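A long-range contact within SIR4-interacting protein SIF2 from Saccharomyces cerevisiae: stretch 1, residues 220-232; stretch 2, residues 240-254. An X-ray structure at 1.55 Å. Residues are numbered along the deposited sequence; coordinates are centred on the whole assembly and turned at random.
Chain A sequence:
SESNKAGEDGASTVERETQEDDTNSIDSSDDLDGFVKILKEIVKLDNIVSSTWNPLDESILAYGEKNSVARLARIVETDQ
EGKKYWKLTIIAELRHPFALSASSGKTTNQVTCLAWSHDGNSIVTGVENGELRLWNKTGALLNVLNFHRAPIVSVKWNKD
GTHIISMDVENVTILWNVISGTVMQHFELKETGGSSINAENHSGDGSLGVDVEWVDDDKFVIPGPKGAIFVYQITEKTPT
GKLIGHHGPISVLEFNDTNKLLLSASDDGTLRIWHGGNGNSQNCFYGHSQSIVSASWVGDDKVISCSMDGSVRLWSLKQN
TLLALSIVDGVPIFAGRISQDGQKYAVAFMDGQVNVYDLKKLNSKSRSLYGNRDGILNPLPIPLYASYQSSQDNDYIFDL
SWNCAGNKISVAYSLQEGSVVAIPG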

# COMPACT_ATOMS: atom_id res chain seq x y z
N PHE A 220 -7.32 -15.59 -4.87
CA PHE A 220 -6.28 -14.68 -4.40
C PHE A 220 -4.89 -15.23 -4.65
O PHE A 220 -4.71 -16.41 -4.96
CB PHE A 220 -6.50 -14.39 -2.92
CG PHE A 220 -6.53 -15.62 -2.04
CD1 PHE A 220 -5.37 -16.11 -1.45
CD2 PHE A 220 -7.73 -16.28 -1.81
CE1 PHE A 220 -5.40 -17.24 -0.64
CE2 PHE A 220 -7.77 -17.42 -0.99
CZ PHE A 220 -6.60 -17.89 -0.41
N VAL A 221 -3.89 -14.36 -4.52
CA VAL A 221 -2.50 -14.75 -4.72
C VAL A 221 -1.63 -14.34 -3.54
O VAL A 221 -1.85 -13.30 -2.91
CB VAL A 221 -1.92 -14.12 -6.01
CG1 VAL A 221 -2.63 -14.67 -7.24
CG2 VAL A 221 -2.05 -12.60 -5.95
N ILE A 222 -0.65 -15.18 -3.22
CA ILE A 222 0.27 -14.91 -2.13
C ILE A 222 1.68 -15.37 -2.52
O ILE A 222 1.84 -16.29 -3.33
CB ILE A 222 -0.15 -15.63 -0.82
CG1 ILE A 222 0.03 -17.14 -0.96
CG2 ILE A 222 -1.61 -15.31 -0.50
CD1 ILE A 222 -0.30 -17.90 0.32
N PRO A 223 2.71 -14.74 -1.95
CA PRO A 223 4.09 -15.11 -2.26
C PRO A 223 4.41 -16.55 -1.86
O PRO A 223 4.02 -17.00 -0.78
CB PRO A 223 4.91 -14.11 -1.44
CG PRO A 223 4.01 -12.92 -1.36
CD PRO A 223 2.67 -13.56 -1.08
N GLY A 224 5.12 -17.25 -2.74
CA GLY A 224 5.51 -18.62 -2.47
C GLY A 224 7.03 -18.69 -2.45
O GLY A 224 7.70 -17.67 -2.57
N PRO A 225 7.60 -19.89 -2.30
CA PRO A 225 9.06 -20.03 -2.27
C PRO A 225 9.76 -19.61 -3.57
O PRO A 225 9.17 -19.67 -4.65
CB PRO A 225 9.26 -21.51 -1.97
CG PRO A 225 8.05 -21.87 -1.18
CD PRO A 225 6.95 -21.17 -1.95
N LYS A 226 11.01 -19.19 -3.44
CA LYS A 226 11.84 -18.80 -4.57
C LYS A 226 11.22 -17.82 -5.57
O LYS A 226 11.41 -17.97 -6.78
CB LYS A 226 12.29 -20.06 -5.32
CG LYS A 226 12.95 -21.11 -4.44
CD LYS A 226 13.27 -22.36 -5.26
CE LYS A 226 13.88 -23.45 -4.40
NZ LYS A 226 14.17 -24.68 -5.19
N GLY A 227 10.49 -16.83 -5.07
CA GLY A 227 9.90 -15.84 -5.95
C GLY A 227 8.61 -16.22 -6.67
O GLY A 227 8.07 -15.43 -7.43
N ALA A 228 8.12 -17.43 -6.44
CA ALA A 228 6.89 -17.85 -7.09
C ALA A 228 5.70 -17.15 -6.44
O ALA A 228 5.79 -16.68 -5.31
CB ALA A 228 6.72 -19.37 -6.97
N ILE A 229 4.61 -17.06 -7.19
CA ILE A 229 3.37 -16.47 -6.68
C ILE A 229 2.33 -17.58 -6.80
O ILE A 229 2.06 -18.07 -7.90
CB ILE A 229 2.92 -15.25 -7.52
CG1 ILE A 229 3.96 -14.13 -7.42
CG2 ILE A 229 1.56 -14.75 -7.03
CD1 ILE A 229 3.84 -13.08 -8.51
N PHE A 230 1.77 -17.99 -5.67
CA PHE A 230 0.77 -19.06 -5.65
C PHE A 230 -0.64 -18.50 -5.80
O PHE A 230 -0.98 -17.49 -5.19
CB PHE A 230 0.88 -19.85 -4.34
CG PHE A 230 2.03 -20.82 -4.30
CD1 PHE A 230 3.16 -20.65 -5.11
CD2 PHE A 230 2.00 -21.90 -3.43
CE1 PHE A 230 4.23 -21.54 -5.05
CE2 PHE A 230 3.07 -22.80 -3.36
CZ PHE A 230 4.19 -22.62 -4.17
N VAL A 231 -1.46 -19.18 -6.60
CA VAL A 231 -2.84 -18.76 -6.82
C VAL A 231 -3.76 -19.73 -6.09
O VAL A 231 -3.56 -20.95 -6.15
CB VAL A 231 -3.21 -18.76 -8.32
CG1 VAL A 231 -4.57 -18.11 -8.53
CG2 VAL A 231 -2.13 -18.02 -9.12
N TYR A 232 -4.76 -19.20 -5.40
CA TYR A 232 -5.71 -20.02 -4.65
C TYR A 232 -7.16 -19.64 -4.86
O TYR A 232 -7.48 -18.54 -5.30
CB TYR A 232 -5.46 -19.92 -3.14
CG TYR A 232 -4.13 -20.44 -2.66
CD1 TYR A 232 -3.00 -19.63 -2.63
CD2 TYR A 232 -4.02 -21.75 -2.19
CE1 TYR A 232 -1.79 -20.11 -2.14
CE2 TYR A 232 -2.81 -22.24 -1.71
CZ TYR A 232 -1.70 -21.41 -1.68
OH TYR A 232 -0.51 -21.88 -1.19
N THR A 240 -4.39 -23.43 -7.15
CA THR A 240 -5.01 -23.70 -8.44
C THR A 240 -3.98 -23.46 -9.54
O THR A 240 -4.16 -23.89 -10.68
CB THR A 240 -6.23 -22.79 -8.69
OG1 THR A 240 -5.83 -21.42 -8.55
CG2 THR A 240 -7.34 -23.10 -7.70
N GLY A 241 -2.91 -22.77 -9.18
CA GLY A 241 -1.86 -22.48 -10.14
C GLY A 241 -0.66 -21.80 -9.49
O GLY A 241 -0.72 -21.39 -8.33
N LYS A 242 0.43 -21.70 -10.24
CA LYS A 242 1.63 -21.06 -9.74
C LYS A 242 2.23 -20.19 -10.83
O LYS A 242 2.41 -20.62 -11.97
CB LYS A 242 2.64 -22.13 -9.29
CG LYS A 242 2.14 -23.00 -8.15
CD LYS A 242 3.17 -24.02 -7.71
CE LYS A 242 2.63 -24.90 -6.59
NZ LYS A 242 3.63 -25.90 -6.12
N LEU A 243 2.50 -18.93 -10.48
CA LEU A 243 3.07 -17.97 -11.41
C LEU A 243 4.57 -17.95 -11.15
O LEU A 243 5.04 -17.43 -10.14
CB LEU A 243 2.45 -16.60 -11.16
CG LEU A 243 0.91 -16.62 -11.12
CD1 LEU A 243 0.38 -15.21 -10.90
CD2 LEU A 243 0.35 -17.21 -12.41
N ILE A 244 5.33 -18.53 -12.08
CA ILE A 244 6.78 -18.62 -11.96
C ILE A 244 7.50 -17.62 -12.85
O ILE A 244 7.19 -17.50 -14.04
CB ILE A 244 7.27 -20.04 -12.31
CG1 ILE A 244 6.54 -21.08 -11.46
CG2 ILE A 244 8.78 -20.14 -12.09
CD1 ILE A 244 6.74 -20.92 -9.97
N GLY A 245 8.46 -16.91 -12.28
CA GLY A 245 9.21 -15.93 -13.05
C GLY A 245 10.17 -15.09 -12.22
O GLY A 245 11.32 -14.92 -12.60
N HIS A 246 9.69 -14.57 -11.09
CA HIS A 246 10.55 -13.75 -10.24
C HIS A 246 11.66 -14.55 -9.57
O HIS A 246 11.51 -15.75 -9.32
CB HIS A 246 9.71 -13.05 -9.17
CG HIS A 246 8.91 -11.89 -9.69
ND1 HIS A 246 9.49 -10.78 -10.26
CD2 HIS A 246 7.57 -11.67 -9.71
CE1 HIS A 246 8.55 -9.92 -10.60
NE2 HIS A 246 7.38 -10.44 -10.28
N HIS A 247 12.78 -13.88 -9.28
CA HIS A 247 13.92 -14.53 -8.65
C HIS A 247 14.20 -13.98 -7.26
O HIS A 247 15.27 -14.20 -6.70
CB HIS A 247 15.18 -14.36 -9.51
CG HIS A 247 15.00 -14.76 -10.94
ND1 HIS A 247 14.25 -14.03 -11.83
CD2 HIS A 247 15.48 -15.82 -11.63
CE1 HIS A 247 14.27 -14.63 -13.01
NE2 HIS A 247 15.02 -15.71 -12.91
N GLY A 248 13.23 -13.26 -6.69
CA GLY A 248 13.41 -12.70 -5.37
C GLY A 248 12.08 -12.47 -4.69
O GLY A 248 11.04 -12.65 -5.32
N PRO A 249 12.08 -12.08 -3.40
CA PRO A 249 10.84 -11.83 -2.66
C PRO A 249 9.86 -10.92 -3.40
O PRO A 249 10.27 -10.01 -4.13
CB PRO A 249 11.34 -11.22 -1.36
CG PRO A 249 12.63 -11.95 -1.15
CD PRO A 249 13.25 -11.91 -2.53
N ILE A 250 8.57 -11.17 -3.20
CA ILE A 250 7.52 -10.39 -3.85
C ILE A 250 7.17 -9.18 -2.98
O ILE A 250 6.69 -9.33 -1.85
CB ILE A 250 6.26 -11.26 -4.06
CG1 ILE A 250 6.63 -12.52 -4.87
CG2 ILE A 250 5.19 -10.47 -4.79
CD1 ILE A 250 7.25 -12.23 -6.23
N SER A 251 7.39 -7.99 -3.51
CA SER A 251 7.15 -6.75 -2.78
C SER A 251 5.80 -6.10 -3.07
O SER A 251 5.30 -5.33 -2.25
CB SER A 251 8.26 -5.75 -3.09
OG SER A 251 8.34 -5.50 -4.48
N VAL A 252 5.22 -6.41 -4.22
CA VAL A 252 3.95 -5.81 -4.61
C VAL A 252 3.08 -6.77 -5.41
O VAL A 252 3.57 -7.48 -6.28
CB VAL A 252 4.16 -4.56 -5.51
CG1 VAL A 252 2.82 -3.91 -5.84
CG2 VAL A 252 5.10 -3.57 -4.84
N LEU A 253 1.79 -6.76 -5.12
CA LEU A 253 0.81 -7.56 -5.85
C LEU A 253 -0.43 -6.68 -5.98
O LEU A 253 -1.08 -6.34 -4.99
CB LEU A 253 0.47 -8.86 -5.11
CG LEU A 253 1.58 -9.92 -5.15
CD1 LEU A 253 1.23 -11.05 -4.21
CD2 LEU A 253 1.74 -10.45 -6.58
N GLU A 254 -0.72 -6.27 -7.22
CA GLU A 254 -1.85 -5.40 -7.52
C GLU A 254 -2.65 -5.92 -8.71
O GLU A 254 -2.13 -5.99 -9.83
CB GLU A 254 -1.37 -3.98 -7.83
CG GLU A 254 -0.78 -3.23 -6.64
CD GLU A 254 -1.83 -2.79 -5.64
OE1 GLU A 254 -3.04 -2.95 -5.93
OE2 GLU A 254 -1.45 -2.28 -4.57
O HOH W 1 7.02 -15.09 -9.93

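Neighbouring strands of a β-sheet are joined by their backbones, whereas packing against the next layer is left to side chains; this pair of stretches from SIF2 uses both devices. Stretch 1 is a hairpin, its strands 220-223 and 229-232 linked by a tight loop. The second of these runs antiparallel to strand 241-243, the axes approaching to 4.7 Å. Ile229 and Leu243 form a reciprocal pair, Ile229 N to Leu243 O at 3.0 Å and Leu243 N to Ile229 O at 2.8 Å. Two residues on, Val231 N donates to Gly241 O (2.9 Å) and Thr240 N to Val231 O (2.8 Å). Between these pairs Phe230 faces Lys242 with no backbone hydrogen bond between the two, as antiparallel alternation requires; its own N and O turn to Ile222 within the hairpin. The axes of strands 250-254 and 220-223, by contrast, stay well apart, and side chains fill the gap.

Where the strand pairing ends, a water takes over. It donates to Gly227 O (2.7 Å) and Leu243 O (3.1 Å) and accepts from His246 N (3.0 Å), so it links three backbone groups as the stretches diverge, Leu243 O already being paired with Ile229 N. Gly227 suits this corner: its positive phi would jam a CB against the preceding carbonyl, and an ideal CB would also lie 2.4 Å from His246 O. Without one, its CA approaches Gly248 O to 3.4 Å. Gly248 N is buried by the contact and has no partner in the model.

Alternation sorts the side chains. Ile229, Val231 and Leu243 share one face of the sheet, with Ile229 CB 3.9 Å from Leu243 CB and Val231 CG2 3.9 Å from Leu243 CG. Ile229, which has the largest area covered by the other stretch, also reaches the following strand: its CG1 lies 4.0 Å from Ile250 CD1 and its CD1 3.9 Å from Leu253 CD2. Leu253 extends the apolar cluster to the first strand, its CD1 4.0 Å from Val221 CG2, while Pro223 CG rests 3.9 Å from Ile250 CB. Branched aliphatic chains fit such a buried seam because they fill space and leave no polar group unpaired. The imidazole of His246 meets Ile229 CD1 at its edge, CD2 being 4.2 Å away, and both its nitrogens are hydrogen-bonded elsewhere in the structure.

The opposite face is more open. There the extended chain of Lys242 lays CE over the ring of Phe230, 4.0 Å from the centroid, a CH-π contact in which the lysine's methylenes serve as apolar surface. In all, the two stretches bury 898 Å².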